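Local coordinates for Tat-secreted protein Rv2525c (PDB 4PMQ), which may act as a peptidoglycan hydrolase with glycosidase activity and shows esterase activity in vitro toward p-nitrophenyl esters, preferring the butyrate, at residues V26-P37 with G59-K70; H94-P104 with L198-A206. All coordinates share one frame; numbering follows the deposited sequence.

Contact 1 of 2, residues V26-P37 with G59-K70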
loop_
_atom_site.group_PDB
_atom_site.type_symbol
_atom_site.label_atom_id
_atom_site.label_comp_id
_atom_site.label_asym_id
_atom_site.label_seq_id
_atom_site.Cartn_x
_atom_site.Cartn_y
_atom_site.Cartn_z
ATOM N N VAL A 26 -7.780 -13.115 -4.479
ATOM C CA VAL A 26 -9.042 -12.463 -4.863
ATOM C C VAL A 26 -8.781 -11.043 -5.431
ATOM O O VAL A 26 -9.732 -10.330 -5.776
ATOM C CB VAL A 26 -10.126 -12.428 -3.742
ATOM C CG1 VAL A 26 -10.591 -13.831 -3.351
ATOM C CG2 VAL A 26 -9.662 -11.638 -2.525
ATOM N N GLY A 27 -7.522 -10.649 -5.512
ATOM C CA GLY A 27 -7.163 -9.344 -6.040
ATOM C C GLY A 27 -5.725 -8.967 -5.795
ATOM O O GLY A 27 -4.909 -9.806 -5.396
ATOM N N ALA A 28 -5.410 -7.675 -5.993
ATOM C CA ALA A 28 -4.031 -7.239 -5.827
ATOM C C ALA A 28 -3.974 -5.844 -5.215
ATOM O O ALA A 28 -4.902 -5.054 -5.418
ATOM C CB ALA A 28 -3.332 -7.229 -7.178
ATOM N N ILE A 29 -2.887 -5.551 -4.491
ATOM C CA ILE A 29 -2.592 -4.220 -3.927
ATOM C C ILE A 29 -1.533 -3.694 -4.854
ATOM O O ILE A 29 -0.466 -4.311 -4.956
ATOM C CB ILE A 29 -2.112 -4.240 -2.433
ATOM C CG1 ILE A 29 -3.111 -4.978 -1.511
ATOM C CG2 ILE A 29 -1.893 -2.792 -1.963
ATOM C CD1 ILE A 29 -2.556 -5.411 -0.210
ATOM N N ARG A 30 -1.825 -2.598 -5.554
ATOM C CA ARG A 30 -0.989 -2.113 -6.630
ATOM C C ARG A 30 -0.501 -0.679 -6.431
ATOM O O ARG A 30 -1.188 0.164 -5.845
ATOM C CB ARG A 30 -1.796 -2.244 -7.947
ATOM C CG ARG A 30 -2.161 -3.715 -8.282
ATOM C CD ARG A 30 -0.925 -4.550 -8.605
ATOM N NE ARG A 30 -0.394 -4.085 -9.879
ATOM C CZ ARG A 30 0.734 -3.399 -10.040
ATOM N NH1 ARG A 30 1.530 -3.150 -8.996
ATOM N NH2 ARG A 30 1.079 -2.958 -11.248
ATOM N N TYR A 31 0.707 -0.401 -6.966
ATOM C CA TYR A 31 1.368 0.868 -6.775
ATOM C C TYR A 31 0.825 1.990 -7.616
ATOM O O TYR A 31 0.809 1.908 -8.854
ATOM C CB TYR A 31 2.856 0.720 -7.112
ATOM C CG TYR A 31 3.582 -0.164 -6.140
ATOM C CD1 TYR A 31 3.948 0.309 -4.880
ATOM C CD2 TYR A 31 3.885 -1.486 -6.461
ATOM C CE1 TYR A 31 4.639 -0.490 -3.981
ATOM C CE2 TYR A 31 4.571 -2.305 -5.560
ATOM C CZ TYR A 31 4.951 -1.794 -4.324
ATOM O OH TYR A 31 5.636 -2.567 -3.416
ATOM N N VAL A 32 0.521 3.096 -6.936
ATOM C CA VAL A 32 0.155 4.340 -7.609
ATOM C C VAL A 32 1.359 5.300 -7.432
ATOM O O VAL A 32 1.220 6.444 -7.008
ATOM C CB VAL A 32 -1.203 4.918 -7.134
ATOM C CG1 VAL A 32 -2.352 4.015 -7.593
ATOM C CG2 VAL A 32 -1.251 5.127 -5.607
ATOM N N SER A 33 2.555 4.793 -7.778
ATOM C CA SER A 33 3.833 5.501 -7.639
ATOM C C SER A 33 4.707 5.389 -8.865
ATOM O O SER A 33 4.612 4.433 -9.630
ATOM C CB SER A 33 4.626 4.909 -6.480
ATOM O OG SER A 33 3.880 4.927 -5.290
ATOM N N ASP A 34 5.606 6.359 -9.023
ATOM C CA ASP A 34 6.599 6.356 -10.087
ATOM C C ASP A 34 7.724 5.406 -9.724
ATOM O O ASP A 34 7.847 4.990 -8.564
ATOM C CB ASP A 34 7.161 7.773 -10.281
ATOM C CG ASP A 34 6.127 8.761 -10.804
ATOM O OD1 ASP A 34 5.544 8.504 -11.881
ATOM O OD2 ASP A 34 5.897 9.779 -10.133
ATOM N N ARG A 35 8.611 5.162 -10.690
ATOM C CA ARG A 35 9.818 4.365 -10.465
ATOM C C ARG A 35 10.959 5.317 -10.088
ATOM O O ARG A 35 11.320 6.203 -10.883
ATOM C CB ARG A 35 10.163 3.583 -11.748
ATOM C CG ARG A 35 9.040 2.653 -12.218
ATOM C CD ARG A 35 9.310 1.942 -13.541
ATOM N NE ARG A 35 9.517 2.859 -14.666
ATOM C CZ ARG A 35 8.534 3.375 -15.404
ATOM N NH1 ARG A 35 7.261 3.109 -15.114
ATOM N NH2 ARG A 35 8.815 4.172 -16.427
ATOM N N ARG A 36 11.551 5.135 -8.902
ATOM C CA ARG A 36 12.653 6.003 -8.483
ATOM C C ARG A 36 13.912 5.739 -9.352
ATOM O O ARG A 36 13.964 4.704 -10.047
ATOM C CB ARG A 36 12.966 5.760 -6.981
ATOM C CG ARG A 36 13.379 4.321 -6.637
ATOM C CD ARG A 36 13.886 4.202 -5.218
ATOM N NE ARG A 36 14.160 2.815 -4.858
ATOM C CZ ARG A 36 13.267 1.979 -4.334
ATOM N NH1 ARG A 36 12.013 2.385 -4.103
ATOM N NH2 ARG A 36 13.612 0.734 -4.038
ATOM N N PRO A 37 14.943 6.605 -9.303
ATOM C CA PRO A 37 16.199 6.281 -9.990
ATOM C C PRO A 37 16.754 4.965 -9.449
ATOM O O PRO A 37 16.694 4.729 -8.247
ATOM C CB PRO A 37 17.110 7.458 -9.614
ATOM C CG PRO A 37 16.168 8.610 -9.362
ATOM C CD PRO A 37 15.059 7.898 -8.579
ATOM N N GLY A 59 -13.151 -10.068 -12.206
ATOM C CA GLY A 59 -13.821 -10.058 -10.907
ATOM C C GLY A 59 -12.854 -9.923 -9.746
ATOM O O GLY A 59 -13.177 -10.330 -8.623
ATOM N N LEU A 60 -11.651 -9.382 -10.012
ATOM C CA LEU A 60 -10.645 -9.248 -8.950
ATOM C C LEU A 60 -10.739 -7.890 -8.249
ATOM O O LEU A 60 -11.136 -6.893 -8.875
ATOM C CB LEU A 60 -9.217 -9.473 -9.483
ATOM C CG LEU A 60 -8.908 -10.870 -10.001
ATOM C CD1 LEU A 60 -7.533 -10.902 -10.657
ATOM C CD2 LEU A 60 -8.934 -11.914 -8.854
ATOM N N LYS A 61 -10.361 -7.857 -6.947
ATOM C CA LYS A 61 -10.343 -6.639 -6.147
ATOM C C LYS A 61 -9.087 -5.851 -6.420
ATOM O O LYS A 61 -8.024 -6.438 -6.665
ATOM C CB LYS A 61 -10.414 -6.950 -4.629
ATOM C CG LYS A 61 -11.688 -7.656 -4.200
ATOM C CD LYS A 61 -12.893 -6.761 -4.404
ATOM C CE LYS A 61 -14.195 -7.417 -4.039
ATOM N NZ LYS A 61 -15.321 -6.485 -4.278
ATOM N N ILE A 62 -9.173 -4.521 -6.342
ATOM C CA ILE A 62 -7.975 -3.691 -6.495
ATOM C C ILE A 62 -7.865 -2.813 -5.279
ATOM O O ILE A 62 -8.880 -2.267 -4.826
ATOM C CB ILE A 62 -8.005 -2.820 -7.794
ATOM C CG1 ILE A 62 -8.319 -3.684 -9.041
ATOM C CG2 ILE A 62 -6.674 -2.017 -7.978
ATOM C CD1 ILE A 62 -8.695 -2.905 -10.328
ATOM N N VAL A 63 -6.633 -2.614 -4.807
ATOM C CA VAL A 63 -6.329 -1.727 -3.687
ATOM C C VAL A 63 -5.113 -0.906 -4.088
ATOM O O VAL A 63 -4.182 -1.470 -4.660
ATOM C CB VAL A 63 -6.073 -2.509 -2.369
ATOM C CG1 VAL A 63 -5.673 -1.554 -1.246
ATOM C CG2 VAL A 63 -7.319 -3.305 -1.958
ATOM N N SER A 64 -5.070 0.373 -3.711
ATOM C CA SER A 64 -3.928 1.217 -4.080
ATOM C C SER A 64 -2.940 1.422 -2.930
ATOM O O SER A 64 -3.352 1.652 -1.792
ATOM C CB SER A 64 -4.401 2.594 -4.531
ATOM O OG SER A 64 -5.147 2.542 -5.734
ATOM N N CYS A 65 -1.632 1.395 -3.250
ATOM C CA CYS A 65 -0.623 1.710 -2.256
ATOM C C CYS A 65 0.427 2.594 -2.893
ATOM O O CYS A 65 0.554 2.639 -4.120
ATOM C CB CYS A 65 -0.004 0.453 -1.657
ATOM S SG CYS A 65 0.961 -0.515 -2.836
ATOM N N TYR A 66 1.143 3.311 -2.072
ATOM C CA TYR A 66 2.138 4.245 -2.578
ATOM C C TYR A 66 3.473 4.002 -1.942
ATOM O O TYR A 66 3.565 4.055 -0.720
ATOM C CB TYR A 66 1.697 5.696 -2.274
ATOM C CG TYR A 66 2.609 6.729 -2.894
ATOM C CD1 TYR A 66 3.814 7.090 -2.279
ATOM C CD2 TYR A 66 2.282 7.335 -4.104
ATOM C CE1 TYR A 66 4.686 8.001 -2.874
ATOM C CE2 TYR A 66 3.155 8.242 -4.720
ATOM C CZ TYR A 66 4.355 8.565 -4.100
ATOM O OH TYR A 66 5.197 9.485 -4.667
ATOM N N GLN A 67 4.508 3.840 -2.750
ATOM C CA GLN A 67 5.891 3.796 -2.259
ATOM C C GLN A 67 6.781 4.234 -3.381
ATOM O O GLN A 67 6.844 3.561 -4.410
ATOM C CB GLN A 67 6.322 2.423 -1.735
ATOM C CG GLN A 67 7.719 2.525 -1.084
ATOM C CD GLN A 67 8.234 1.297 -0.405
ATOM O OE1 GLN A 67 7.500 0.357 -0.106
ATOM N NE2 GLN A 67 9.520 1.325 -0.082
ATOM N N TYR A 68 7.462 5.350 -3.183
ATOM C CA TYR A 68 8.370 5.845 -4.205
ATOM C C TYR A 68 9.813 5.517 -3.808
ATOM O O TYR A 68 10.478 4.775 -4.523
ATOM C CB TYR A 68 8.176 7.351 -4.459
ATOM C CG TYR A 68 9.202 7.917 -5.425
ATOM C CD1 TYR A 68 9.076 7.729 -6.802
ATOM C CD2 TYR A 68 10.282 8.666 -4.966
ATOM C CE1 TYR A 68 10.026 8.246 -7.697
ATOM C CE2 TYR A 68 11.240 9.177 -5.847
ATOM C CZ TYR A 68 11.091 8.996 -7.212
ATOM O OH TYR A 68 12.049 9.529 -8.058
ATOM N N GLY A 69 10.291 6.107 -2.703
ATOM C CA GLY A 69 11.643 5.881 -2.205
ATOM C C GLY A 69 11.752 4.703 -1.254
ATOM O O GLY A 69 10.769 3.994 -0.997
ATOM N N LYS A 70 12.955 4.487 -0.727
ATOM C CA LYS A 70 13.244 3.376 0.190
ATOM C C LYS A 70 14.523 3.652 0.961
ATOM O O LYS A 70 15.429 4.266 0.404
ATOM C CB LYS A 70 13.419 2.076 -0.632
ATOM C CG LYS A 70 13.361 0.791 0.211
ATOM C CD LYS A 70 13.851 -0.412 -0.606
ATOM C CE LYS A 70 13.496 -1.738 0.021
ATOM N NZ LYS A 70 12.048 -2.054 -0.132
HETATM O O HOH W 1 -12.371 -11.123 -6.061
HETATM O O HOH W 2 9.809 3.681 -6.931
HETATM O O HOH W 3 5.609 8.679 -7.320
#
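Strands 27-31 and 61-66 are the parallel pair of a beta-alpha-beta unit, linked through helix 49-57, in a TIM-barrel-clan glycoside hydrolase-like domain. A backbone ladder runs from Lys-61 N on Val-26 O (2.8 Å) to Val-32 N on Cys-65 O (2.9 Å). On the face carrying Ile-29, Val-63 and Cys-65, CG2 of Ile-29 packs 3.8 Å from Cys-65 SG. A chi1 of 66° sets that sulfur between the backbone N and the carbonyl carbon of Cys-65, where it lies over one face of the Tyr-31 ring, 4.1 Å from the centroid. Beyond the strands Ser-33 takes over: its OG accepts Gln-67 N (2.8 Å) while resting over the face of the Tyr-66 ring, offset toward the rim. Further along, Arg-36 CB sits over the Tyr-68 ring face, 4.0 Å from its centroid. The extended arginine chain then turns NH1 onto Tyr-68 O at 2.9 Å, with that oxygen in the guanidinium plane, and CB of Lys-70 covers one guanidinium face. A water joins Tyr-68 O to Asp-34 O and Arg-36 N, so this carbonyl accepts two hydrogen bonds, from guanidinium and water. Tyr-31 OH and Arg-36 NH2 hydrogen-bond one L-tartrate, and Tyr-31 OH and Gln-67 OE1 a glycerol, both probably from the crystallisation liquor. The face with Ile-29, Val-63 and Cys-65 is apolar; beyond the strands' C-terminal ends it gives way to a polar, cationic pocket edge, consistent with a site for an anionic or hydroxyl-rich ligand.

Contact 2 of 2, residues H94-P104 with L198-A206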
loop_
_atom_site.group_PDB
_atom_site.type_symbol
_atom_site.label_atom_id
_atom_site.label_comp_id
_atom_site.label_asym_id
_atom_site.label_seq_id
_atom_site.Cartn_x
_atom_site.Cartn_y
_atom_site.Cartn_z
ATOM N N HIS A 94 -3.480 7.286 -9.106
ATOM C CA HIS A 94 -4.658 6.483 -8.765
ATOM C C HIS A 94 -5.778 6.860 -9.758
ATOM O O HIS A 94 -6.357 5.973 -10.383
ATOM C CB HIS A 94 -5.052 6.786 -7.307
ATOM C CG HIS A 94 -6.328 6.162 -6.858
ATOM N ND1 HIS A 94 -6.349 4.901 -6.285
ATOM C CD2 HIS A 94 -7.575 6.690 -6.804
ATOM C CE1 HIS A 94 -7.607 4.676 -5.945
ATOM N NE2 HIS A 94 -8.386 5.729 -6.240
ATOM N N ALA A 95 -6.042 8.164 -9.929
ATOM C CA ALA A 95 -7.127 8.610 -10.817
ATOM C C ALA A 95 -6.860 8.211 -12.279
ATOM O O ALA A 95 -7.798 7.794 -12.969
ATOM C CB ALA A 95 -7.315 10.114 -10.695
ATOM N N ALA A 96 -5.574 8.240 -12.710
ATOM C CA ALA A 96 -5.186 7.938 -14.100
ATOM C C ALA A 96 -5.425 6.457 -14.415
ATOM O O ALA A 96 -5.688 6.123 -15.566
ATOM C CB ALA A 96 -3.732 8.308 -14.346
ATOM N N ALA A 97 -5.347 5.585 -13.385
ATOM C CA ALA A 97 -5.586 4.142 -13.552
ATOM C C ALA A 97 -7.099 3.813 -13.369
ATOM O O ALA A 97 -7.482 2.637 -13.414
ATOM C CB ALA A 97 -4.751 3.361 -12.545
ATOM N N GLY A 98 -7.938 4.848 -13.251
ATOM C CA GLY A 98 -9.381 4.673 -13.091
ATOM C C GLY A 98 -9.814 4.397 -11.663
ATOM O O GLY A 98 -10.958 3.980 -11.425
ATOM N N GLY A 99 -8.919 4.695 -10.708
ATOM C CA GLY A 99 -9.199 4.519 -9.288
ATOM C C GLY A 99 -10.189 5.559 -8.794
ATOM O O GLY A 99 -10.051 6.743 -9.126
ATOM N N PRO A 100 -11.271 5.157 -8.094
ATOM C CA PRO A 100 -12.242 6.162 -7.632
ATOM C C PRO A 100 -11.776 6.961 -6.400
ATOM O O PRO A 100 -10.955 6.488 -5.595
ATOM C CB PRO A 100 -13.474 5.319 -7.302
ATOM C CG PRO A 100 -12.912 4.002 -6.849
ATOM C CD PRO A 100 -11.655 3.788 -7.677
ATOM N N THR A 101 -12.334 8.175 -6.204
ATOM C CA THR A 101 -11.949 8.967 -5.013
ATOM C C THR A 101 -12.573 8.380 -3.734
ATOM O O THR A 101 -12.167 8.733 -2.624
ATOM C CB THR A 101 -12.260 10.479 -5.174
ATOM O OG1 THR A 101 -13.662 10.675 -5.134
ATOM C CG2 THR A 101 -11.691 11.072 -6.449
ATOM N N SER A 102 -13.520 7.414 -3.862
ATOM C CA SER A 102 -14.063 6.739 -2.695
ATOM C C SER A 102 -13.078 5.699 -2.168
ATOM O O SER A 102 -13.320 5.122 -1.105
ATOM C CB SER A 102 -15.391 6.077 -3.033
ATOM O OG SER A 102 -15.382 5.400 -4.282
ATOM N N ALA A 103 -11.997 5.421 -2.930
ATOM C CA ALA A 103 -11.037 4.415 -2.500
ATOM C C ALA A 103 -9.808 5.084 -1.840
ATOM O O ALA A 103 -9.328 6.095 -2.356
ATOM C CB ALA A 103 -10.592 3.561 -3.691
ATOM N N PRO A 104 -9.257 4.490 -0.749
ATOM C CA PRO A 104 -8.077 5.079 -0.112
ATOM C C PRO A 104 -6.807 4.767 -0.871
ATOM O O PRO A 104 -6.814 3.969 -1.826
ATOM C CB PRO A 104 -8.039 4.366 1.264
ATOM C CG PRO A 104 -8.589 2.989 0.941
ATOM C CD PRO A 104 -9.687 3.251 -0.055
ATOM N N LEU A 198 -8.507 -8.800 6.414
ATOM C CA LEU A 198 -8.999 -8.991 7.775
ATOM C C LEU A 198 -10.351 -8.378 8.057
ATOM O O LEU A 198 -11.014 -8.768 9.030
ATOM C CB LEU A 198 -8.004 -8.361 8.744
ATOM C CG LEU A 198 -6.572 -8.940 8.653
ATOM C CD1 LEU A 198 -5.602 -8.022 9.335
ATOM C CD2 LEU A 198 -6.520 -10.380 9.184
ATOM N N LYS A 199 -10.705 -7.346 7.288
ATOM C CA LYS A 199 -11.972 -6.639 7.480
ATOM C C LYS A 199 -12.699 -6.534 6.131
ATOM O O LYS A 199 -12.039 -6.416 5.081
ATOM C CB LYS A 199 -11.730 -5.254 8.099
ATOM C CG LYS A 199 -11.085 -5.324 9.491
ATOM C CD LYS A 199 -10.909 -3.963 10.154
ATOM C CE LYS A 199 -10.132 -4.058 11.472
ATOM N NZ LYS A 199 -10.784 -4.910 12.493
ATOM N N PRO A 200 -14.045 -6.572 6.144
ATOM C CA PRO A 200 -14.781 -6.578 4.858
ATOM C C PRO A 200 -14.625 -5.305 4.028
ATOM O O PRO A 200 -14.654 -5.394 2.800
ATOM C CB PRO A 200 -16.239 -6.822 5.254
ATOM C CG PRO A 200 -16.325 -6.526 6.750
ATOM C CD PRO A 200 -14.939 -6.797 7.307
ATOM N N GLN A 201 -14.458 -4.141 4.687
ATOM C CA GLN A 201 -14.191 -2.865 4.006
ATOM C C GLN A 201 -12.693 -2.585 4.177
ATOM O O GLN A 201 -12.272 -2.145 5.253
ATOM C CB GLN A 201 -15.054 -1.721 4.550
ATOM C CG GLN A 201 -16.523 -1.833 4.102
ATOM C CD GLN A 201 -16.642 -1.647 2.601
ATOM O OE1 GLN A 201 -16.046 -0.735 2.020
ATOM N NE2 GLN A 201 -17.419 -2.493 1.957
ATOM N N PHE A 202 -11.880 -2.920 3.170
ATOM C CA PHE A 202 -10.419 -2.879 3.318
ATOM C C PHE A 202 -9.746 -1.924 2.340
ATOM O O PHE A 202 -8.527 -1.951 2.246
ATOM C CB PHE A 202 -9.833 -4.299 3.160
ATOM C CG PHE A 202 -10.233 -5.012 1.886
ATOM C CD1 PHE A 202 -9.476 -4.875 0.721
ATOM C CD2 PHE A 202 -11.352 -5.843 1.854
ATOM C CE1 PHE A 202 -9.838 -5.560 -0.456
ATOM C CE2 PHE A 202 -11.692 -6.544 0.690
ATOM C CZ PHE A 202 -10.944 -6.389 -0.461
ATOM N N GLY A 203 -10.530 -1.120 1.609
ATOM C CA GLY A 203 -9.948 -0.148 0.697
ATOM C C GLY A 203 -10.068 -0.518 -0.766
ATOM O O GLY A 203 -9.465 0.135 -1.623
ATOM N N GLN A 204 -10.864 -1.567 -1.063
ATOM C CA GLN A 204 -11.102 -2.012 -2.427
ATOM C C GLN A 204 -11.699 -0.901 -3.266
ATOM O O GLN A 204 -12.520 -0.118 -2.781
ATOM C CB GLN A 204 -12.038 -3.235 -2.468
ATOM C CG GLN A 204 -13.472 -3.022 -1.891
ATOM C CD GLN A 204 -13.539 -3.465 -0.444
ATOM O OE1 GLN A 204 -12.711 -3.062 0.383
ATOM N NE2 GLN A 204 -14.556 -4.258 -0.089
ATOM N N TRP A 205 -11.271 -0.810 -4.522
ATOM C CA TRP A 205 -11.870 0.185 -5.407
ATOM C C TRP A 205 -13.378 -0.057 -5.561
ATOM O O TRP A 205 -14.147 0.911 -5.581
ATOM C CB TRP A 205 -11.209 0.110 -6.798
ATOM C CG TRP A 205 -9.810 0.633 -6.864
ATOM C CD1 TRP A 205 -8.940 0.847 -5.825
ATOM C CD2 TRP A 205 -9.076 0.931 -8.069
ATOM N NE1 TRP A 205 -7.727 1.301 -6.308
ATOM C CE2 TRP A 205 -7.786 1.360 -7.680
ATOM C CE3 TRP A 205 -9.402 0.902 -9.439
ATOM C CZ2 TRP A 205 -6.811 1.734 -8.616
ATOM C CZ3 TRP A 205 -8.457 1.317 -10.362
ATOM C CH2 TRP A 205 -7.164 1.688 -9.955
ATOM N N ALA A 206 -13.774 -1.331 -5.723
ATOM C CA ALA A 206 -15.174 -1.761 -5.895
ATOM C C ALA A 206 -15.423 -3.093 -5.188
ATOM O O ALA A 206 -14.473 -3.903 -5.065
ATOM C CB ALA A 206 -15.517 -1.888 -7.372
ATOM O OXT ALA A 206 -16.578 -3.318 -4.754
HETATM O O HOH W 4 -14.551 2.857 -3.756
HETATM O O HOH W 5 -7.535 1.516 -2.831
#
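The indole of Trp-205 lies against the turn that follows helix 79-96, where Gly-98 is the C-prime residue of a Schellman motif and Gly-99 N returns to His-94 O. Directly after this helix end, Gly-99 CA stands over the six-membered ring of Trp-205, 3.4 Å from its centroid and only 8° off the ring normal, a close CH-pi contact made by backbone. Pro-100 CD covers the same indole nearer its root, 3.7 Å from CG, the proline ring crossing the tryptophan side chain at about a right angle. The edge of the His-94 ring points at the face of Trp-205, offset, with the planes 69° apart and CE1 3.4 Å from Trp-205 NE1. With CG anti to the backbone N (chi1 173°), the imidazole comes alongside Gly-99 CA, which lies over one of its faces, and NE2 donates to Pro-100 O at 2.8 Å. Ala-103 N, closing a type I turn from Pro-100, approaches that oxygen from the opposite face of its carbonyl plane. Ser-64 OG of strand 61-66 hydrogen-bonds both His-94 ND1 and Trp-205 NE1, which ties the two rings to the strand. Ala-97 CB touches the rim of the indole at CH2, and Ala-103 CB packs on CD1. Farther along, Pro-104 CG presses tightly on Gly-203 CA at 3.4 Å, and one water donates to both Pro-104 O and Gly-203 O.

How the contacts relate
Both segments of contact 1 precede those of contact 2 in the chain: strand 61-66 leads into helix 79-96, whose end begins contact 2, and the C-terminal tail after strand 190-197 completes it. Their centres lie 11 Å apart. Strands 27-31 and 61-66 are neighbours in the mixed sheet of this TIM-barrel-clan domain, and strand 61-66 joins the contacts. Ile-62 O is 2.8 Å from Trp-205 N, a probable hydrogen bond. Phe-202 CE1 packs on Val-63 CG2, and Val-32 CG1 on His-94 CA. The tail therefore ties strand 61-66 to the helix end, while the pocket occupied by tartrate in the crystal, probably from the crystallisation liquor, lies beyond the strands' C-terminal ends.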